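Side-chain contacts in rhamnosidase B (Bacillus sp., PDB 2OKX), which probably hydrolyses alpha-L-rhamnosidic bonds, releasing terminal rhamnose from its substrates, as a family 78 glycoside hydrolase: residues A[592-597]-A[641-646]; A[629-634]-A[703-708]; A[635-640]-A[647-652]. All coordinates share one frame; numbering follows the deposited sequence.

Contact 1: residues A[592-597]-A[641-646]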
loop_
_atom_site.group_PDB
_atom_site.type_symbol
_atom_site.label_atom_id
_atom_site.label_comp_id
_atom_site.label_asym_id
_atom_site.label_seq_id
_atom_site.Cartn_x
_atom_site.Cartn_y
_atom_site.Cartn_z
ATOM N N GLY A 592 -18.398 8.300 -6.628
ATOM C CA GLY A 592 -18.634 8.924 -7.924
ATOM C C GLY A 592 -17.474 9.698 -8.533
ATOM O O GLY A 592 -17.668 10.465 -9.479
ATOM N N GLU A 593 -16.264 9.512 -8.015
ATOM C CA GLU A 593 -15.123 10.235 -8.560
ATOM C C GLU A 593 -14.629 9.603 -9.855
ATOM O O GLU A 593 -14.699 8.383 -10.035
ATOM C CB GLU A 593 -13.995 10.304 -7.524
ATOM C CG GLU A 593 -14.370 11.083 -6.256
ATOM C CD GLU A 593 -14.927 12.472 -6.554
ATOM O OE1 GLU A 593 -14.244 13.272 -7.221
ATOM O OE2 GLU A 593 -16.055 12.771 -6.120
ATOM N N THR A 594 -14.140 10.437 -10.767
ATOM C CA THR A 594 -13.651 9.943 -12.049
ATOM C C THR A 594 -12.209 10.325 -12.368
ATOM O O THR A 594 -11.494 9.555 -13.004
ATOM C CB THR A 594 -14.543 10.440 -13.209
ATOM O OG1 THR A 594 -14.614 11.867 -13.172
ATOM C CG2 THR A 594 -15.947 9.863 -13.090
ATOM N N GLU A 595 -11.776 11.502 -11.928
ATOM C CA GLU A 595 -10.418 11.937 -12.230
ATOM C C GLU A 595 -9.343 10.994 -11.710
ATOM O O GLU A 595 -8.351 10.755 -12.389
ATOM C CB GLU A 595 -10.177 13.360 -11.715
ATOM C CG GLU A 595 -10.981 14.417 -12.465
ATOM C CD GLU A 595 -10.494 15.831 -12.201
ATOM O OE1 GLU A 595 -11.151 16.783 -12.671
ATOM O OE2 GLU A 595 -9.451 15.994 -11.533
ATOM N N ILE A 596 -9.541 10.446 -10.514
ATOM C CA ILE A 596 -8.561 9.526 -9.961
ATOM C C ILE A 596 -8.479 8.269 -10.830
ATOM O O ILE A 596 -7.409 7.703 -11.020
ATOM C CB ILE A 596 -8.916 9.139 -8.500
ATOM C CG1 ILE A 596 -7.878 8.159 -7.950
ATOM C CG2 ILE A 596 -10.317 8.540 -8.442
ATOM C CD1 ILE A 596 -8.096 7.776 -6.486
ATOM N N VAL A 597 -9.612 7.837 -11.370
ATOM C CA VAL A 597 -9.620 6.649 -12.209
ATOM C C VAL A 597 -8.811 6.885 -13.486
ATOM O O VAL A 597 -7.944 6.081 -13.827
ATOM C CB VAL A 597 -11.059 6.232 -12.589
ATOM C CG1 VAL A 597 -11.019 4.997 -13.465
ATOM C CG2 VAL A 597 -11.880 5.967 -11.322
ATOM N N ALA A 641 -14.447 4.332 -19.866
ATOM C CA ALA A 641 -14.921 4.983 -21.081
ATOM C C ALA A 641 -16.443 4.912 -21.171
ATOM O O ALA A 641 -17.096 5.875 -21.582
ATOM C CB ALA A 641 -14.291 4.322 -22.307
ATOM N N ALA A 642 -17.010 3.772 -20.785
ATOM C CA ALA A 642 -18.459 3.595 -20.828
ATOM C C ALA A 642 -19.159 4.381 -19.719
ATOM O O ALA A 642 -20.249 4.923 -19.918
ATOM C CB ALA A 642 -18.808 2.114 -20.719
ATOM N N HIS A 643 -18.520 4.446 -18.555
ATOM C CA HIS A 643 -19.073 5.156 -17.407
ATOM C C HIS A 643 -19.210 6.644 -17.689
ATOM O O HIS A 643 -20.267 7.242 -17.465
ATOM C CB HIS A 643 -18.164 4.963 -16.187
ATOM C CG HIS A 643 -18.628 5.694 -14.966
ATOM N ND1 HIS A 643 -19.713 5.286 -14.220
ATOM C CD2 HIS A 643 -18.156 6.811 -14.363
ATOM C CE1 HIS A 643 -19.888 6.119 -13.210
ATOM N NE2 HIS A 643 -18.957 7.054 -13.273
ATOM N N THR A 644 -18.128 7.234 -18.186
ATOM C CA THR A 644 -18.089 8.657 -18.474
ATOM C C THR A 644 -18.573 9.033 -19.865
ATOM O O THR A 644 -18.998 10.164 -20.087
ATOM C CB THR A 644 -16.655 9.199 -18.335
ATOM O OG1 THR A 644 -15.819 8.574 -19.318
ATOM C CG2 THR A 644 -16.103 8.907 -16.947
ATOM N N GLY A 645 -18.502 8.091 -20.797
ATOM C CA GLY A 645 -18.899 8.377 -22.162
ATOM C C GLY A 645 -17.838 9.276 -22.769
ATOM O O GLY A 645 -18.098 10.008 -23.722
ATOM N N ASN A 646 -16.631 9.210 -22.208
ATOM C CA ASN A 646 -15.510 10.027 -22.659
ATOM C C ASN A 646 -14.782 9.399 -23.850
ATOM O O ASN A 646 -13.790 8.691 -23.686
ATOM C CB ASN A 646 -14.537 10.245 -21.493
ATOM C CG ASN A 646 -13.460 11.275 -21.802
ATOM O OD1 ASN A 646 -12.740 11.720 -20.907
ATOM N ND2 ASN A 646 -13.343 11.654 -23.067
HETATM O O HOH W 1 -19.113 9.262 -11.367
#

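Contact 2: residues A[629-634]-A[703-708]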
loop_
_atom_site.group_PDB
_atom_site.type_symbol
_atom_site.label_atom_id
_atom_site.label_comp_id
_atom_site.label_asym_id
_atom_site.label_seq_id
_atom_site.Cartn_x
_atom_site.Cartn_y
_atom_site.Cartn_z
ATOM N N TRP A 629 -3.581 -8.774 -14.440
ATOM C CA TRP A 629 -3.649 -7.386 -14.000
ATOM C C TRP A 629 -3.717 -6.465 -15.212
ATOM O O TRP A 629 -4.479 -5.498 -15.224
ATOM C CB TRP A 629 -2.437 -7.009 -13.136
ATOM C CG TRP A 629 -2.555 -7.362 -11.658
ATOM C CD1 TRP A 629 -1.958 -6.703 -10.616
ATOM C CD2 TRP A 629 -3.244 -8.482 -11.078
ATOM N NE1 TRP A 629 -2.228 -7.341 -9.432
ATOM C CE2 TRP A 629 -3.013 -8.435 -9.684
ATOM C CE3 TRP A 629 -4.032 -9.520 -11.598
ATOM C CZ2 TRP A 629 -3.539 -9.388 -8.804
ATOM C CZ3 TRP A 629 -4.556 -10.468 -10.722
ATOM C CH2 TRP A 629 -4.305 -10.394 -9.339
ATOM N N THR A 630 -2.922 -6.761 -16.236
ATOM C CA THR A 630 -2.945 -5.929 -17.428
ATOM C C THR A 630 -4.289 -6.104 -18.133
ATOM O O THR A 630 -4.845 -5.147 -18.675
ATOM C CB THR A 630 -1.781 -6.274 -18.373
ATOM O OG1 THR A 630 -0.543 -5.937 -17.731
ATOM C CG2 THR A 630 -1.891 -5.485 -19.673
ATOM N N PHE A 631 -4.823 -7.320 -18.112
ATOM C CA PHE A 631 -6.117 -7.562 -18.738
ATOM C C PHE A 631 -7.195 -6.795 -17.972
ATOM O O PHE A 631 -8.153 -6.300 -18.569
ATOM C CB PHE A 631 -6.459 -9.060 -18.749
ATOM C CG PHE A 631 -5.452 -9.916 -19.478
ATOM C CD1 PHE A 631 -4.661 -9.382 -20.491
ATOM C CD2 PHE A 631 -5.309 -11.262 -19.157
ATOM C CE1 PHE A 631 -3.734 -10.180 -21.174
ATOM C CE2 PHE A 631 -4.387 -12.068 -19.834
ATOM C CZ PHE A 631 -3.599 -11.521 -20.844
ATOM N N PHE A 632 -7.044 -6.694 -16.652
ATOM C CA PHE A 632 -8.023 -5.970 -15.845
ATOM C C PHE A 632 -7.911 -4.477 -16.110
ATOM O O PHE A 632 -8.887 -3.736 -15.968
ATOM C CB PHE A 632 -7.840 -6.267 -14.351
ATOM C CG PHE A 632 -8.146 -7.691 -13.975
ATOM C CD1 PHE A 632 -9.037 -8.450 -14.735
ATOM C CD2 PHE A 632 -7.543 -8.280 -12.869
ATOM C CE1 PHE A 632 -9.316 -9.774 -14.398
ATOM C CE2 PHE A 632 -7.816 -9.599 -12.527
ATOM C CZ PHE A 632 -8.705 -10.349 -13.296
ATOM N N TRP A 633 -6.716 -4.040 -16.496
ATOM C CA TRP A 633 -6.483 -2.637 -16.820
ATOM C C TRP A 633 -7.285 -2.310 -18.080
ATOM O O TRP A 633 -7.907 -1.253 -18.180
ATOM C CB TRP A 633 -4.995 -2.381 -17.088
ATOM C CG TRP A 633 -4.715 -1.023 -17.685
ATOM C CD1 TRP A 633 -4.810 0.186 -17.058
ATOM C CD2 TRP A 633 -4.325 -0.742 -19.037
ATOM N NE1 TRP A 633 -4.505 1.204 -17.934
ATOM C CE2 TRP A 633 -4.204 0.662 -19.156
ATOM C CE3 TRP A 633 -4.066 -1.542 -20.159
ATOM C CZ2 TRP A 633 -3.835 1.286 -20.356
ATOM C CZ3 TRP A 633 -3.698 -0.921 -21.356
ATOM C CH2 TRP A 633 -3.587 0.480 -21.441
ATOM N N ILE A 634 -7.258 -3.220 -19.051
ATOM C CA ILE A 634 -8.001 -3.004 -20.285
ATOM C C ILE A 634 -9.487 -2.943 -19.943
ATOM O O ILE A 634 -10.217 -2.086 -20.438
ATOM C CB ILE A 634 -7.734 -4.137 -21.302
ATOM C CG1 ILE A 634 -6.279 -4.056 -21.783
ATOM C CG2 ILE A 634 -8.695 -4.021 -22.483
ATOM C CD1 ILE A 634 -5.856 -5.195 -22.699
ATOM N N VAL A 703 -9.026 -13.815 -23.803
ATOM C CA VAL A 703 -10.113 -13.846 -24.774
ATOM C C VAL A 703 -11.011 -12.636 -24.542
ATOM O O VAL A 703 -11.258 -11.848 -25.457
ATOM C CB VAL A 703 -10.960 -15.129 -24.628
ATOM C CG1 VAL A 703 -12.186 -15.054 -25.535
ATOM C CG2 VAL A 703 -10.118 -16.349 -24.978
ATOM N N LYS A 704 -11.480 -12.482 -23.306
ATOM C CA LYS A 704 -12.359 -11.368 -22.966
ATOM C C LYS A 704 -11.685 -10.015 -23.169
ATOM O O LYS A 704 -12.329 -9.055 -23.586
ATOM C CB LYS A 704 -12.851 -11.484 -21.520
ATOM C CG LYS A 704 -13.889 -10.428 -21.159
ATOM C CD LYS A 704 -14.284 -10.490 -19.698
ATOM C CE LYS A 704 -15.102 -9.264 -19.307
ATOM N NZ LYS A 704 -15.325 -9.201 -17.836
ATOM N N ALA A 705 -10.390 -9.938 -22.870
ATOM C CA ALA A 705 -9.647 -8.693 -23.036
ATOM C C ALA A 705 -9.604 -8.315 -24.515
ATOM O O ALA A 705 -9.776 -7.153 -24.878
ATOM C CB ALA A 705 -8.233 -8.849 -22.494
ATOM N N LEU A 706 -9.370 -9.308 -25.366
ATOM C CA LEU A 706 -9.316 -9.087 -26.807
ATOM C C LEU A 706 -10.649 -8.542 -27.309
ATOM O O LEU A 706 -10.690 -7.676 -28.183
ATOM C CB LEU A 706 -8.995 -10.400 -27.522
ATOM C CG LEU A 706 -7.566 -10.910 -27.333
ATOM C CD1 LEU A 706 -7.484 -12.383 -27.700
ATOM C CD2 LEU A 706 -6.622 -10.068 -28.179
ATOM N N ARG A 707 -11.737 -9.058 -26.751
ATOM C CA ARG A 707 -13.071 -8.617 -27.141
ATOM C C ARG A 707 -13.416 -7.263 -26.524
ATOM O O ARG A 707 -13.923 -6.372 -27.209
ATOM C CB ARG A 707 -14.101 -9.675 -26.744
ATOM C CG ARG A 707 -13.977 -10.942 -27.571
ATOM C CD ARG A 707 -14.752 -12.100 -26.986
ATOM N NE ARG A 707 -14.714 -13.259 -27.876
ATOM C CZ ARG A 707 -15.070 -14.490 -27.520
ATOM N NH1 ARG A 707 -15.005 -15.477 -28.403
ATOM N NH2 ARG A 707 -15.478 -14.737 -26.282
ATOM N N ASP A 708 -13.132 -7.104 -25.235
ATOM C CA ASP A 708 -13.409 -5.843 -24.551
ATOM C C ASP A 708 -12.697 -4.680 -25.240
ATOM O O ASP A 708 -13.179 -3.548 -25.220
ATOM C CB ASP A 708 -12.955 -5.916 -23.087
ATOM C CG ASP A 708 -13.872 -6.766 -22.227
ATOM O OD1 ASP A 708 -13.475 -7.103 -21.092
ATOM O OD2 ASP A 708 -14.990 -7.092 -22.677
#

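Contact 3: residues A[635-640]-A[647-652]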
loop_
_atom_site.group_PDB
_atom_site.type_symbol
_atom_site.label_atom_id
_atom_site.label_comp_id
_atom_site.label_asym_id
_atom_site.label_seq_id
_atom_site.Cartn_x
_atom_site.Cartn_y
_atom_site.Cartn_z
ATOM N N LEU A 635 -9.923 -3.853 -19.078
ATOM C CA LEU A 635 -11.315 -3.893 -18.645
ATOM C C LEU A 635 -11.664 -2.552 -18.003
ATOM O O LEU A 635 -12.676 -1.938 -18.338
ATOM C CB LEU A 635 -11.518 -5.005 -17.615
ATOM C CG LEU A 635 -12.881 -5.706 -17.544
ATOM C CD1 LEU A 635 -13.002 -6.391 -16.196
ATOM C CD2 LEU A 635 -14.017 -4.724 -17.739
ATOM N N ALA A 636 -10.816 -2.097 -17.082
ATOM C CA ALA A 636 -11.052 -0.831 -16.395
ATOM C C ALA A 636 -11.142 0.337 -17.376
ATOM O O ALA A 636 -11.941 1.258 -17.179
ATOM C CB ALA A 636 -9.952 -0.577 -15.369
ATOM N N CYS A 637 -10.321 0.305 -18.423
ATOM C CA CYS A 637 -10.340 1.361 -19.432
ATOM C C CYS A 637 -11.695 1.362 -20.127
ATOM O O CYS A 637 -12.303 2.413 -20.322
ATOM C CB CYS A 637 -9.234 1.142 -20.472
ATOM S SG CYS A 637 -7.568 1.549 -19.899
ATOM N N ARG A 638 -12.162 0.179 -20.507
ATOM C CA ARG A 638 -13.454 0.069 -21.165
ATOM C C ARG A 638 -14.553 0.565 -20.230
ATOM O O ARG A 638 -15.405 1.360 -20.621
ATOM C CB ARG A 638 -13.756 -1.383 -21.543
ATOM C CG ARG A 638 -15.178 -1.549 -22.061
ATOM C CD ARG A 638 -15.571 -2.985 -22.323
ATOM N NE ARG A 638 -16.951 -3.047 -22.800
ATOM C CZ ARG A 638 -17.550 -4.147 -23.246
ATOM N NH1 ARG A 638 -16.895 -5.299 -23.281
ATOM N NH2 ARG A 638 -18.806 -4.092 -23.666
ATOM N N GLU A 639 -14.527 0.087 -18.989
ATOM C CA GLU A 639 -15.537 0.474 -18.013
ATOM C C GLU A 639 -15.524 1.969 -17.726
ATOM O O GLU A 639 -16.573 2.573 -17.530
ATOM C CB GLU A 639 -15.358 -0.345 -16.732
ATOM C CG GLU A 639 -15.783 -1.794 -16.917
ATOM C CD GLU A 639 -15.449 -2.687 -15.741
ATOM O OE1 GLU A 639 -16.045 -3.777 -15.648
ATOM O OE2 GLU A 639 -14.587 -2.319 -14.919
ATOM N N TYR A 640 -14.339 2.571 -17.719
ATOM C CA TYR A 640 -14.228 4.003 -17.475
ATOM C C TYR A 640 -14.792 4.777 -18.662
ATOM O O TYR A 640 -15.508 5.763 -18.492
ATOM C CB TYR A 640 -12.765 4.405 -17.268
ATOM C CG TYR A 640 -12.566 5.901 -17.198
ATOM C CD1 TYR A 640 -12.813 6.609 -16.021
ATOM C CD2 TYR A 640 -12.164 6.618 -18.326
ATOM C CE1 TYR A 640 -12.664 7.995 -15.971
ATOM C CE2 TYR A 640 -12.013 8.003 -18.288
ATOM C CZ TYR A 640 -12.262 8.684 -17.110
ATOM O OH TYR A 640 -12.096 10.048 -17.076
ATOM N N GLU A 647 -15.289 9.670 -25.049
ATOM C CA GLU A 647 -14.702 9.140 -26.275
ATOM C C GLU A 647 -13.277 9.634 -26.501
ATOM O O GLU A 647 -12.449 8.914 -27.057
ATOM C CB GLU A 647 -15.576 9.510 -27.480
ATOM C CG GLU A 647 -16.812 8.632 -27.631
ATOM C CD GLU A 647 -17.716 9.074 -28.769
ATOM O OE1 GLU A 647 -18.586 8.278 -29.183
ATOM O OE2 GLU A 647 -17.566 10.220 -29.244
ATOM N N ALA A 648 -12.996 10.859 -26.071
ATOM C CA ALA A 648 -11.666 11.434 -26.227
ATOM C C ALA A 648 -10.640 10.573 -25.505
ATOM O O ALA A 648 -9.549 10.326 -26.022
ATOM C CB ALA A 648 -11.640 12.853 -25.681
ATOM N N PHE A 649 -10.984 10.117 -24.304
ATOM C CA PHE A 649 -10.070 9.274 -23.549
ATOM C C PHE A 649 -9.866 7.941 -24.259
ATOM O O PHE A 649 -8.750 7.432 -24.320
ATOM C CB PHE A 649 -10.592 9.026 -22.125
ATOM C CG PHE A 649 -9.949 7.843 -21.451
ATOM C CD1 PHE A 649 -10.547 6.589 -21.502
ATOM C CD2 PHE A 649 -8.713 7.970 -20.830
ATOM C CE1 PHE A 649 -9.920 5.476 -20.948
ATOM C CE2 PHE A 649 -8.077 6.867 -20.277
ATOM C CZ PHE A 649 -8.682 5.614 -20.338
ATOM N N ALA A 650 -10.946 7.376 -24.790
ATOM C CA ALA A 650 -10.863 6.100 -25.492
ATOM C C ALA A 650 -9.868 6.197 -26.643
ATOM O O ALA A 650 -9.075 5.283 -26.873
ATOM C CB ALA A 650 -12.237 5.702 -26.021
ATOM N N ALA A 651 -9.917 7.314 -27.361
ATOM C CA ALA A 651 -9.024 7.547 -28.490
ATOM C C ALA A 651 -7.580 7.670 -28.013
ATOM O O ALA A 651 -6.665 7.128 -28.636
ATOM C CB ALA A 651 -9.444 8.817 -29.231
ATOM N N ARG A 652 -7.381 8.379 -26.906
ATOM C CA ARG A 652 -6.044 8.567 -26.354
ATOM C C ARG A 652 -5.436 7.271 -25.839
ATOM O O ARG A 652 -4.235 7.045 -25.983
ATOM C CB ARG A 652 -6.063 9.575 -25.198
ATOM C CG ARG A 652 -6.390 11.008 -25.583
ATOM C CD ARG A 652 -6.010 11.954 -24.452
ATOM N NE ARG A 652 -6.766 11.699 -23.227
ATOM C CZ ARG A 652 -7.973 12.197 -22.975
ATOM N NH1 ARG A 652 -8.589 11.911 -21.836
ATOM N NH2 ARG A 652 -8.560 12.997 -23.857
#

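Contact 1: residues A[592-597]-A[641-646]
Thr594 and Thr644 mark the nearest backbone approach, their CA atoms 7.9 Å apart, where the N-cap of helix 595-603 passes the last turn of helix 627-644. Both helices belong to the alpha-helical barrel of the six-hairpin glycosidase domain, and the contact joins the loop entering one to the C-terminal end of the other. It is small and centres on the Thr594 methyl. CG2 of Thr594 rests against CG2 of Thr644 at 4.0 Å, methyl against methyl, and also reaches the imidazole of His643, arriving at the ring edge close to its plane, 4.0 Å from CD2. With OG1 of Thr594 between the backbone N and the carbonyl carbon (chi1 56°), CG2 lies opposite the carbonyl carbon, where it can face both partners. The His643 ring also stacks with Tyr588 and meets Trp886 nearly at a right angle. Thr644 turns its hydroxyl to its own chain: OG1 accepts from Asn646 N at 3.1 Å, an ST turn with a bent N-H...O angle of 140°, and is also hydrogen-bonded to Tyr640 O. A valine in place of Thr644 would probably cost Asn646 N its ST-turn acceptor, leaving it the weak bond to Ala641 O, and Tyr640 O its hydroxyl partner. The polar link between the segments runs through one water, in the plane of the imidazole at its edge. This water lies 2.9 Å from His643 NE2, and it donates to Gly592 O at 2.7 Å.

Contact 2: residues A[629-634]-A[703-708]
Phe631 and Ala705 bring two helices of the alpha-helical barrel close together, with their CA atoms only 5.7 Å apart; helix 627-644 packs here on helix 696-715, and the small alanine side chain allows the close approach. The tight part is buried and its side-chain contacts are apolar. CB of Ala705 points at the opposite helix and touches Phe631 at two places, 4.1 Å from CB and 4.1 Å from the ring atom CD1, coming in at a slant to the ring. One turn further along, Ile634 meets the same alanine with both its branches. Its CG1 stands opposite the carbonyl carbon (chi1 -68°) and carries CD1 to 4.4 Å from Ala705 CB, while the other branch, CG2, lies 4.1 Å from Ala705 O. Ala705 thus packs its methyl against two larger side chains one helical turn apart. Helix 647-665 adds to this packing, with Tyr664 meeting the Phe631 ring and Leu661 touching Ile634.

Asp708 points toward 629-634, but its CB stays 4.7 Å from Ile634 CG2; its OD2 instead forms a salt bridge with Arg638, a turn further along helix 627-644. The looser, partly exposed part is at Lys704 and Arg707, neither of which touches 629-634. Arg707 turns back along its own helix, where Val703 CG1 lies 3.4 Å above one face of the guanidinium plane, displaced toward its rim.

Contact 3: residues A[635-640]-A[647-652]
Tyr640 and Phe649 meet as a T-shaped pair: the tyrosine turns its edge to the face of the phenylalanine, with centroids 4.9 Å apart and the ring planes at 77°. The edge consists of CD2 and CE2. CD2 stands over the face of Phe649 toward its rim, 3.6 Å from CD1, and CE2 lies 3.8 Å from CG, which spreads the contact along one flank of the ring. Each ring is carried out from its helix with CG opposite the backbone N (chi1 172° for Tyr640, 162° for Phe649), and these torsions bring the Tyr640 edge and the Phe649 face together between the helices.

The rim of Phe649 has a second neighbour. Cys637 O lies at the ring edge, near its plane, 3.9 Å from Phe649 CE1, and SG of the same cysteine lies 4.2 Å from CZ. The phenylalanine therefore takes tyrosine on a face and cysteine along the edge, while helix 595-603 packs against both rings: Leu601 touches Tyr640, Asn602 touches Phe649, and Tyr640 OH makes a weak hydrogen bond with Glu598. Helices 627-644 and 647-665 follow each other in sequence with only a short turn between them, and this aromatic packing next to the turn is that of a helical hairpin within the (alpha/alpha)6-barrel of six-hairpin glycosidases.

From the N terminus the chain first reaches 592-597, then runs along helix 627-644, which supplies one segment to each contact. Contact 1 closes a loop when 641-646, at the end of that helix, returns to 592-597. Contact 3 closes a much shorter one across the turn to helix 647-665, and contact 2 the longest, once 703-708 packs on 629-634. Contact 3 nests inside contact 2, whereas contact 1 crosses both. Contacts 1 and 3 meet at Tyr640, whose ring touches Val597; contacts 2 and 3 adjoin along helix 627-644. Together they fasten helices 595-603, 647-665 and 696-715 to helix 627-644.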